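PDB 7DRG: PA0821 from Pseudomonas aeruginosa, which probably serves as the immunity protein of a type VI secretion system, protecting the cell against a putative VRR-NUC domain-containing effector. Local coordinates for residues 38-43 and 274-279; 63-68 and 148-153; 165-170 and 356-361; 257-262 and 268-273. All blocks are in the same frame, centred on the assembly; numbering follows the deposited sequence.

Contact 1: 38-43 and 274-279; sequences LCLRGT and AYPYIA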
# COMPACT_ATOMS: atom_id res chain seq x y z
N LEU B 38 -15.73 1.19 0.51
CA LEU B 38 -15.46 2.30 1.43
C LEU B 38 -16.79 2.97 1.79
O LEU B 38 -17.52 3.32 0.91
CB LEU B 38 -14.48 3.29 0.78
CG LEU B 38 -13.95 4.39 1.69
CD1 LEU B 38 -13.23 3.86 2.91
CD2 LEU B 38 -13.07 5.35 0.92
N CYS B 39 -17.03 3.11 3.08
CA CYS B 39 -18.28 3.69 3.52
C CYS B 39 -18.05 4.45 4.82
O CYS B 39 -16.92 4.54 5.33
CB CYS B 39 -19.35 2.60 3.67
SG CYS B 39 -18.90 1.36 4.90
N LEU B 40 -19.12 5.03 5.34
CA LEU B 40 -19.11 5.70 6.64
C LEU B 40 -19.72 4.75 7.66
O LEU B 40 -20.93 4.51 7.64
CB LEU B 40 -19.88 7.01 6.56
CG LEU B 40 -20.13 7.76 7.87
CD1 LEU B 40 -18.84 8.00 8.61
CD2 LEU B 40 -20.83 9.08 7.55
N ARG B 41 -18.89 4.22 8.55
CA ARG B 41 -19.29 3.17 9.48
C ARG B 41 -19.15 3.64 10.92
O ARG B 41 -18.18 4.32 11.27
CB ARG B 41 -18.46 1.91 9.27
CG ARG B 41 -18.95 0.69 10.05
CD ARG B 41 -18.20 -0.58 9.60
NE ARG B 41 -16.82 -0.62 10.09
CZ ARG B 41 -15.92 -1.48 9.63
NH1 ARG B 41 -16.26 -2.32 8.67
NH2 ARG B 41 -14.69 -1.51 10.12
N GLY B 42 -20.12 3.26 11.74
CA GLY B 42 -20.06 3.50 13.17
C GLY B 42 -20.03 2.18 13.92
O GLY B 42 -20.69 1.22 13.52
N THR B 43 -19.26 2.15 15.00
CA THR B 43 -19.05 0.96 15.81
C THR B 43 -19.29 1.31 17.27
O THR B 43 -18.67 2.25 17.79
CB THR B 43 -17.63 0.43 15.63
OG1 THR B 43 -17.40 0.14 14.25
CG2 THR B 43 -17.39 -0.80 16.47
N ALA B 274 -15.43 18.91 10.30
CA ALA B 274 -16.69 19.19 9.60
C ALA B 274 -17.22 17.99 8.85
O ALA B 274 -18.40 17.97 8.47
CB ALA B 274 -16.50 20.36 8.63
N TYR B 275 -16.37 17.00 8.60
CA TYR B 275 -16.74 15.78 7.89
C TYR B 275 -15.69 14.73 8.21
O TYR B 275 -14.61 15.06 8.71
CB TYR B 275 -16.83 16.01 6.37
CG TYR B 275 -15.75 16.91 5.80
CD1 TYR B 275 -14.42 16.51 5.75
CD2 TYR B 275 -16.07 18.16 5.28
CE1 TYR B 275 -13.44 17.33 5.23
CE2 TYR B 275 -15.11 18.98 4.75
CZ TYR B 275 -13.79 18.57 4.73
OH TYR B 275 -12.84 19.40 4.19
N PRO B 276 -15.97 13.45 7.96
CA PRO B 276 -14.94 12.43 8.18
C PRO B 276 -13.78 12.60 7.21
O PRO B 276 -13.95 13.04 6.07
CB PRO B 276 -15.68 11.11 7.94
CG PRO B 276 -16.85 11.46 7.09
CD PRO B 276 -17.25 12.85 7.54
N TYR B 277 -12.58 12.25 7.69
CA TYR B 277 -11.33 12.44 6.95
C TYR B 277 -10.69 11.10 6.62
O TYR B 277 -10.46 10.28 7.52
CB TYR B 277 -10.32 13.27 7.77
CG TYR B 277 -10.58 14.75 7.81
CD1 TYR B 277 -11.58 15.29 8.61
CD2 TYR B 277 -9.79 15.63 7.07
CE1 TYR B 277 -11.81 16.65 8.65
CE2 TYR B 277 -10.01 17.00 7.11
CZ TYR B 277 -11.02 17.50 7.91
OH TYR B 277 -11.25 18.87 7.96
N ILE B 278 -10.40 10.90 5.33
CA ILE B 278 -9.63 9.74 4.89
C ILE B 278 -8.15 9.93 5.21
O ILE B 278 -7.48 9.02 5.72
CB ILE B 278 -9.84 9.52 3.38
CG1 ILE B 278 -11.26 9.06 3.08
CG2 ILE B 278 -8.81 8.54 2.83
CD1 ILE B 278 -11.60 9.07 1.60
N ALA B 279 -7.62 11.11 4.91
CA ALA B 279 -6.20 11.40 5.06
C ALA B 279 -6.05 12.91 5.21
O ALA B 279 -7.03 13.63 5.41
CB ALA B 279 -5.40 10.85 3.87
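Leu38 and Leu40 of strand 34-46 meet Ile278 and Pro276 in a small, wholly apolar contact that lays the loop following strand 267-272 beside a central strand of the fold. The two leucines are two residues apart on the strand and so emerge from the same face, while Cys39 and Arg41 between and after them belong to the other. Leu38 reaches across with CD2, which comes to 4.1 Å from CD1 of Ile278. The isoleucine offers this methyl because its CG1 branch lies anti to the carbonyl carbon and continues extended (chi2 169°), carrying CD1 out to the leucine; the two side chains meet at an angle, methyl to methyl. In the second pair CD1 of Leu40 lies 4.3 Å from CG of the Pro276 ring, at a similar separation. Leu38 also packs on Leu152, and Leu40 on Gln155, so helix 152-157 borders the same apolar patch, and Pro276 touches Trp232. Tyr277, between the two loop residues that touch the strand, is held differently, its backbone N bonded to the hydroxyl of Tyr290 and its own OH to Glu349. No hydrogen bond spans the 38-43 and 274-279 segments. What passes directly between them is therefore non-directional packing of methyl groups and a proline ring, whereas the directional bonds of Tyr277 probably help to set the path of the loop.

Contact 2: 63-68 and 148-153; sequences DEFERL and FSVPLL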
# COMPACT_ATOMS: atom_id res chain seq x y z
N ASP B 63 -35.19 0.43 13.48
CA ASP B 63 -36.28 1.18 12.86
C ASP B 63 -35.77 2.50 12.28
O ASP B 63 -36.13 2.87 11.15
CB ASP B 63 -37.38 1.46 13.88
CG ASP B 63 -38.22 0.24 14.22
OD1 ASP B 63 -38.21 -0.75 13.46
OD2 ASP B 63 -38.92 0.30 15.26
N GLU B 64 -34.95 3.21 13.05
CA GLU B 64 -34.36 4.47 12.60
C GLU B 64 -33.50 4.28 11.37
O GLU B 64 -33.55 5.07 10.41
CB GLU B 64 -33.52 5.07 13.72
CG GLU B 64 -34.19 6.06 14.59
CD GLU B 64 -33.17 6.87 15.36
OE1 GLU B 64 -32.67 6.36 16.38
OE2 GLU B 64 -32.85 7.99 14.91
N PHE B 65 -32.66 3.24 11.39
CA PHE B 65 -31.77 2.97 10.27
C PHE B 65 -32.55 2.53 9.04
O PHE B 65 -32.26 2.96 7.92
CB PHE B 65 -30.76 1.90 10.69
CG PHE B 65 -29.86 1.43 9.59
CD1 PHE B 65 -28.75 2.16 9.23
CD2 PHE B 65 -30.13 0.23 8.93
CE1 PHE B 65 -27.91 1.72 8.21
CE2 PHE B 65 -29.28 -0.22 7.92
CZ PHE B 65 -28.18 0.53 7.57
N GLU B 66 -33.55 1.68 9.24
CA GLU B 66 -34.29 1.11 8.12
C GLU B 66 -35.10 2.17 7.39
O GLU B 66 -35.36 2.01 6.19
CB GLU B 66 -35.19 -0.02 8.62
CG GLU B 66 -35.73 -0.93 7.54
CD GLU B 66 -36.51 -2.10 8.11
OE1 GLU B 66 -37.33 -1.89 9.03
OE2 GLU B 66 -36.30 -3.24 7.63
N ARG B 67 -35.51 3.24 8.07
CA ARG B 67 -36.19 4.33 7.37
C ARG B 67 -35.32 4.88 6.24
O ARG B 67 -35.84 5.25 5.18
CB ARG B 67 -36.58 5.45 8.34
CG ARG B 67 -37.42 6.53 7.68
CD ARG B 67 -37.77 7.67 8.64
NE ARG B 67 -36.57 8.35 9.13
CZ ARG B 67 -35.91 9.29 8.46
NH1 ARG B 67 -36.34 9.67 7.26
NH2 ARG B 67 -34.83 9.84 8.98
N LEU B 68 -34.01 4.90 6.44
CA LEU B 68 -33.09 5.34 5.39
C LEU B 68 -32.71 4.20 4.45
O LEU B 68 -32.58 4.42 3.24
CB LEU B 68 -31.82 5.92 6.00
CG LEU B 68 -31.98 6.92 7.15
CD1 LEU B 68 -30.61 7.43 7.57
CD2 LEU B 68 -32.90 8.07 6.74
N PHE B 148 -22.86 -0.15 12.03
CA PHE B 148 -23.79 0.23 10.99
C PHE B 148 -23.11 1.23 10.07
O PHE B 148 -22.14 1.89 10.45
CB PHE B 148 -25.09 0.82 11.58
CG PHE B 148 -24.91 2.16 12.20
CD1 PHE B 148 -24.30 2.30 13.43
CD2 PHE B 148 -25.34 3.30 11.54
CE1 PHE B 148 -24.13 3.56 14.01
CE2 PHE B 148 -25.17 4.57 12.10
CZ PHE B 148 -24.56 4.68 13.34
N SER B 149 -23.59 1.31 8.84
CA SER B 149 -22.91 2.17 7.89
C SER B 149 -23.86 2.67 6.82
O SER B 149 -24.89 2.06 6.54
CB SER B 149 -21.74 1.43 7.22
OG SER B 149 -22.21 0.46 6.30
N VAL B 150 -23.47 3.80 6.22
CA VAL B 150 -24.15 4.35 5.05
C VAL B 150 -23.10 4.64 3.98
O VAL B 150 -21.90 4.76 4.28
CB VAL B 150 -24.93 5.64 5.40
CG1 VAL B 150 -25.94 5.39 6.53
CG2 VAL B 150 -23.96 6.78 5.76
N PRO B 151 -23.53 4.79 2.73
CA PRO B 151 -22.58 5.12 1.66
C PRO B 151 -22.04 6.53 1.80
O PRO B 151 -22.67 7.42 2.39
CB PRO B 151 -23.42 5.00 0.38
CG PRO B 151 -24.63 4.21 0.77
CD PRO B 151 -24.87 4.48 2.21
N LEU B 152 -20.84 6.74 1.24
CA LEU B 152 -20.24 8.07 1.26
C LEU B 152 -21.09 9.07 0.49
O LEU B 152 -21.20 10.24 0.89
CB LEU B 152 -18.83 8.01 0.69
CG LEU B 152 -17.82 7.14 1.44
CD1 LEU B 152 -16.43 7.33 0.85
CD2 LEU B 152 -17.79 7.45 2.92
N LEU B 153 -21.68 8.65 -0.63
CA LEU B 153 -22.50 9.57 -1.41
C LEU B 153 -23.76 9.95 -0.64
O LEU B 153 -24.20 11.11 -0.70
CB LEU B 153 -22.87 8.94 -2.76
CG LEU B 153 -23.68 9.83 -3.72
CD1 LEU B 153 -22.92 11.11 -4.06
CD2 LEU B 153 -24.05 9.06 -4.98
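Phe65 carries CG anti to its backbone N (chi1 174°), which sends its ring from helix 52-69 toward the strand, while Phe148 has its CG between the backbone N and the carbonyl carbon (chi1 71°) and raises its ring on the side of the strand that meets the helix. The two rings approach through CD1 of Phe65 and CD2 of Phe148, 4.3 Å apart. Farther along the Phe65 ring, CE1 lies 3.5 Å from the backbone O of Ser149, with CZ next nearest at 3.8 Å from that same Ser149 O. The oxygen sits at the ring edge, in its plane, where the slightly positive ring hydrogens would suit a carbonyl better than the electron-rich face would. CE1 of Phe65 also lies 4.5 Å from CG1 of Val150, a marginal contact. This is helix-on-sheet packing: the axes of helix 63-68 and strand 148-151 approach to 10.6 Å and run almost parallel, 18° apart. Strand 144-151 is an inner strand here, with backbone bonds from Phe148 and Val150 to Gly42 and Leu40 on one edge and from Ser149 to Leu126 on the other. The CB of Ser149 is directed away from the helix, and its OG bonds to Ala124 O and to ND2 of Asn185. Further rings enlarge the aromatic cluster, Phe127 meeting Phe65, and Phe162 and Phe169 meeting Phe148. Pro151 takes the N-cap position of helix 152-157.

Contact 3: 165-170 and 356-361; sequences LFIDFA and NTLPER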
# COMPACT_ATOMS: atom_id res chain seq x y z
N LEU B 165 -28.02 9.34 13.67
CA LEU B 165 -28.14 7.94 14.07
C LEU B 165 -27.13 7.59 15.15
O LEU B 165 -27.46 6.94 16.14
CB LEU B 165 -27.96 7.02 12.86
CG LEU B 165 -28.99 7.05 11.74
CD1 LEU B 165 -28.56 6.08 10.64
CD2 LEU B 165 -30.38 6.72 12.25
N PHE B 166 -25.87 8.01 14.96
CA PHE B 166 -24.82 7.65 15.91
C PHE B 166 -25.14 8.18 17.30
O PHE B 166 -24.99 7.46 18.30
CB PHE B 166 -23.46 8.15 15.41
CG PHE B 166 -22.29 7.55 16.14
CD1 PHE B 166 -21.80 6.31 15.77
CD2 PHE B 166 -21.69 8.22 17.19
CE1 PHE B 166 -20.73 5.75 16.45
CE2 PHE B 166 -20.62 7.67 17.87
CZ PHE B 166 -20.14 6.43 17.49
N ILE B 167 -25.59 9.43 17.39
CA ILE B 167 -25.96 10.00 18.68
C ILE B 167 -27.20 9.31 19.24
O ILE B 167 -27.25 8.98 20.43
CB ILE B 167 -26.17 11.52 18.55
CG1 ILE B 167 -24.93 12.19 17.94
CG2 ILE B 167 -26.51 12.11 19.91
CD1 ILE B 167 -23.64 11.85 18.62
N ASP B 168 -28.22 9.10 18.41
CA ASP B 168 -29.44 8.44 18.87
C ASP B 168 -29.14 7.05 19.40
O ASP B 168 -29.68 6.63 20.43
CB ASP B 168 -30.47 8.36 17.75
CG ASP B 168 -31.17 9.70 17.49
OD1 ASP B 168 -30.88 10.67 18.22
OD2 ASP B 168 -31.99 9.78 16.55
N PHE B 169 -28.26 6.31 18.70
CA PHE B 169 -27.95 4.95 19.14
C PHE B 169 -27.15 4.97 20.43
O PHE B 169 -27.37 4.14 21.33
CB PHE B 169 -27.14 4.19 18.06
CG PHE B 169 -27.88 3.95 16.76
CD1 PHE B 169 -29.18 4.37 16.56
CD2 PHE B 169 -27.23 3.28 15.73
CE1 PHE B 169 -29.82 4.15 15.36
CE2 PHE B 169 -27.86 3.05 14.52
CZ PHE B 169 -29.16 3.47 14.33
N ALA B 170 -26.19 5.89 20.54
CA ALA B 170 -25.42 6.01 21.78
C ALA B 170 -26.34 6.30 22.95
O ALA B 170 -26.17 5.74 24.04
CB ALA B 170 -24.38 7.12 21.63
N ASN B 356 -23.29 21.03 9.33
CA ASN B 356 -22.50 19.81 9.51
C ASN B 356 -22.43 19.35 10.96
O ASN B 356 -21.69 18.39 11.26
CB ASN B 356 -21.10 19.98 8.92
CG ASN B 356 -20.37 21.20 9.46
OD1 ASN B 356 -20.51 21.55 10.63
ND2 ASN B 356 -19.59 21.85 8.61
N THR B 357 -23.18 19.96 11.87
CA THR B 357 -23.30 19.51 13.25
C THR B 357 -24.78 19.42 13.60
O THR B 357 -25.63 20.00 12.93
CB THR B 357 -22.61 20.46 14.25
OG1 THR B 357 -23.18 21.77 14.15
CG2 THR B 357 -21.12 20.54 13.98
N LEU B 358 -25.07 18.68 14.69
CA LEU B 358 -26.44 18.67 15.21
C LEU B 358 -26.66 19.89 16.10
O LEU B 358 -25.75 20.31 16.82
CB LEU B 358 -26.72 17.41 16.01
CG LEU B 358 -26.45 16.07 15.32
CD1 LEU B 358 -26.84 14.94 16.26
CD2 LEU B 358 -27.22 15.97 14.01
N PRO B 359 -27.86 20.46 16.09
CA PRO B 359 -28.13 21.63 16.94
C PRO B 359 -27.92 21.37 18.43
O PRO B 359 -27.69 22.33 19.18
CB PRO B 359 -29.59 21.98 16.63
CG PRO B 359 -30.15 20.79 15.88
CD PRO B 359 -28.98 20.17 15.17
N GLU B 360 -27.97 20.13 18.88
CA GLU B 360 -27.84 19.84 20.30
C GLU B 360 -26.40 19.82 20.78
O GLU B 360 -26.16 19.50 21.96
CB GLU B 360 -28.52 18.51 20.64
CG GLU B 360 -27.78 17.28 20.14
CD GLU B 360 -28.64 16.03 20.26
OE1 GLU B 360 -29.61 15.91 19.48
OE2 GLU B 360 -28.34 15.19 21.13
N ARG B 361 -25.43 20.15 19.92
CA ARG B 361 -24.05 20.20 20.37
C ARG B 361 -23.94 21.13 21.57
O ARG B 361 -24.68 22.12 21.68
CB ARG B 361 -23.12 20.69 19.25
CG ARG B 361 -23.33 22.13 18.85
CD ARG B 361 -22.31 22.60 17.83
NE ARG B 361 -20.96 22.72 18.39
CZ ARG B 361 -19.99 23.44 17.83
NH1 ARG B 361 -20.21 24.10 16.70
NH2 ARG B 361 -18.79 23.50 18.40
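Ile167, on helix 161-173, packs against Leu358 and Glu360 of the C-terminal tail, where residues 358-361 form a type I beta turn closed by a bond from Arg361 N to Leu358 O of 3.1 Å. The apolar part of the contact is the meeting of Ile167 with Leu358. CG1 of Ile167 comes within 3.7 Å of CD1 of Leu358, and the same methyl lies 4.2 Å from CB of Ile167, so a single leucine branch rests along the base of the isoleucine. The side chains point in opposite directions and slide past each other. Tyr262 also packs on Ile167, and Leu163 and Gln164, earlier in the helix, touch Leu358. The polar part is indirect. Glu360 places its CG between the backbone N and the carbonyl carbon (chi1 72°) and then stretches out toward the helix, passing Ile167 alongside. Its carboxylate forms a salt bridge from OE2 to NH1 of Arg171, and Asp168 OD1 bridges to NH2 of the same guanidinium. That shared positive charge would probably offset the proximity of the two acids, whose Asp168 OD1 and Glu360 OE1 are 5.5 Å apart. One helical arginine thus joins the tail to the helix by charge beside the apolar pair. Where the two parts meet, the CG2 methyl of Ile167 lies 3.8 Å from OE2 of Glu360.

Contact 4: 257-262 and 268-273; sequences SHFAFY and VVIQAG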
# COMPACT_ATOMS: atom_id res chain seq x y z
N SER B 257 -14.15 25.62 17.29
CA SER B 257 -14.34 25.93 15.88
C SER B 257 -14.40 24.67 15.03
O SER B 257 -15.01 24.67 13.95
CB SER B 257 -13.22 26.85 15.38
OG SER B 257 -11.94 26.27 15.56
N HIS B 258 -13.78 23.59 15.50
CA HIS B 258 -13.65 22.38 14.70
C HIS B 258 -14.07 21.12 15.42
O HIS B 258 -14.25 20.09 14.76
CB HIS B 258 -12.20 22.21 14.21
CG HIS B 258 -11.82 23.17 13.13
ND1 HIS B 258 -11.56 24.50 13.37
CD2 HIS B 258 -11.62 22.99 11.80
CE1 HIS B 258 -11.23 25.10 12.24
NE2 HIS B 258 -11.27 24.21 11.27
N PHE B 259 -14.24 21.15 16.74
CA PHE B 259 -14.66 19.99 17.52
C PHE B 259 -15.99 20.29 18.18
O PHE B 259 -16.18 21.37 18.76
CB PHE B 259 -13.61 19.62 18.57
CG PHE B 259 -12.30 19.18 17.98
CD1 PHE B 259 -11.35 20.11 17.60
CD2 PHE B 259 -12.03 17.84 17.78
CE1 PHE B 259 -10.14 19.71 17.04
CE2 PHE B 259 -10.83 17.43 17.23
CZ PHE B 259 -9.88 18.36 16.86
N ALA B 260 -16.92 19.34 18.07
CA ALA B 260 -18.22 19.43 18.72
C ALA B 260 -18.35 18.30 19.73
O ALA B 260 -17.75 17.23 19.57
CB ALA B 260 -19.36 19.35 17.70
N PHE B 261 -19.14 18.55 20.77
CA PHE B 261 -19.34 17.60 21.85
C PHE B 261 -20.83 17.36 22.03
O PHE B 261 -21.61 18.31 22.15
CB PHE B 261 -18.70 18.10 23.15
CG PHE B 261 -17.24 18.36 23.02
CD1 PHE B 261 -16.77 19.55 22.49
CD2 PHE B 261 -16.32 17.39 23.40
CE1 PHE B 261 -15.42 19.78 22.35
CE2 PHE B 261 -14.96 17.62 23.27
CZ PHE B 261 -14.51 18.81 22.74
N TYR B 262 -21.22 16.10 22.02
CA TYR B 262 -22.60 15.70 22.21
C TYR B 262 -22.68 14.90 23.49
O TYR B 262 -22.24 13.74 23.56
CB TYR B 262 -23.11 14.89 21.01
CG TYR B 262 -22.98 15.63 19.70
CD1 TYR B 262 -23.90 16.62 19.34
CD2 TYR B 262 -21.93 15.36 18.84
CE1 TYR B 262 -23.77 17.30 18.15
CE2 TYR B 262 -21.80 16.04 17.64
CZ TYR B 262 -22.71 17.01 17.30
OH TYR B 262 -22.58 17.68 16.11
N VAL B 268 -20.00 10.93 26.27
CA VAL B 268 -19.93 12.01 25.30
C VAL B 268 -19.49 11.44 23.96
O VAL B 268 -18.72 10.48 23.89
CB VAL B 268 -18.99 13.14 25.77
CG1 VAL B 268 -17.55 12.65 25.87
CG2 VAL B 268 -19.10 14.37 24.86
N VAL B 269 -20.02 12.01 22.88
CA VAL B 269 -19.50 11.79 21.53
C VAL B 269 -18.76 13.06 21.10
O VAL B 269 -19.31 14.17 21.20
CB VAL B 269 -20.60 11.44 20.52
CG1 VAL B 269 -20.01 11.37 19.10
CG2 VAL B 269 -21.24 10.12 20.88
N ILE B 270 -17.54 12.89 20.63
CA ILE B 270 -16.72 13.98 20.12
C ILE B 270 -16.74 13.91 18.60
O ILE B 270 -16.51 12.84 18.03
CB ILE B 270 -15.28 13.89 20.65
CG1 ILE B 270 -15.27 13.82 22.18
CG2 ILE B 270 -14.43 15.06 20.14
CD1 ILE B 270 -13.91 13.57 22.78
N GLN B 271 -17.03 15.04 17.96
CA GLN B 271 -16.98 15.15 16.50
C GLN B 271 -15.71 15.90 16.13
O GLN B 271 -15.53 17.06 16.54
CB GLN B 271 -18.22 15.87 15.96
CG GLN B 271 -18.15 16.16 14.46
CD GLN B 271 -19.38 16.90 13.93
OE1 GLN B 271 -20.42 16.94 14.59
NE2 GLN B 271 -19.26 17.46 12.74
N ALA B 272 -14.83 15.25 15.39
CA ALA B 272 -13.53 15.83 15.03
C ALA B 272 -13.60 16.31 13.58
O ALA B 272 -13.24 15.59 12.66
CB ALA B 272 -12.41 14.81 15.22
N GLY B 273 -14.01 17.56 13.39
CA GLY B 273 -14.00 18.16 12.07
C GLY B 273 -15.38 18.18 11.42
O GLY B 273 -16.34 17.56 11.87
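Tyr262 and Gln271 join two antiparallel strands through their side chains as well as through the backbone bonds around them. From the tyrosine, CB lies 4.3 Å from CB of Val269, its hydrogen-bonded pair partner. With CG anti to the carbonyl carbon (chi1 -57°) the ring leans back along the neighbouring strand, so CD2 of Tyr262 passes 3.7 Å from Val269 O and CE2 of Tyr262 comes to 4.0 Å from CB of Gln271. At the tip, Tyr262 OH donates to Gln271 OE1 at 2.7 Å. The acceptor lies at the ring edge, and the ring and amide planes are only 17° apart. The same hydroxyl meets Leu358 N of the C-terminal tail. Gln271, fully extended, is gripped at its other end too: NE2 donates to Gly273 O at 3.0 Å and also bonds to Asn356 O, fixing the amide's orientation. Gln271 N reaches Ala260 O at 2.8 Å in an almost straight bond (176°). On the opposite face, Phe259 CE2 sits 3.7 Å from Ala272 CB and Phe261 CD2 3.9 Å from Ile270 CG1, with helix 288-297 covering Phe259 and Ile270. Helix 161-173 packs on the face of Tyr262, Val269 and Gln271. Hydrogen-bonded and non-hydrogen-bonded pairs alternate, as in any antiparallel pair, and the short turn between strands 259-264 and 267-272 makes a beta hairpin.

Contacts 1 and 2 share neighbouring strands, 34-46 and 144-151, and contact 4 is the hairpin whose second strand runs straight into the loop of contact 1. Contact 3 adds the C-terminal tail, which lies over that hairpin, and it touches contact 2 through packing of helix 161-173 on Phe148. The centres of contacts 3 and 4 are about 10 Å apart, whereas contacts 2 and 4 are about 21 Å apart and do not touch. Along the chain, contacts 2 and 4 both fall within the span enclosed by contact 1, and contacts 1 and 3 interleave. Early, middle and late parts of the probable immunity protein are thereby packed into one compact body.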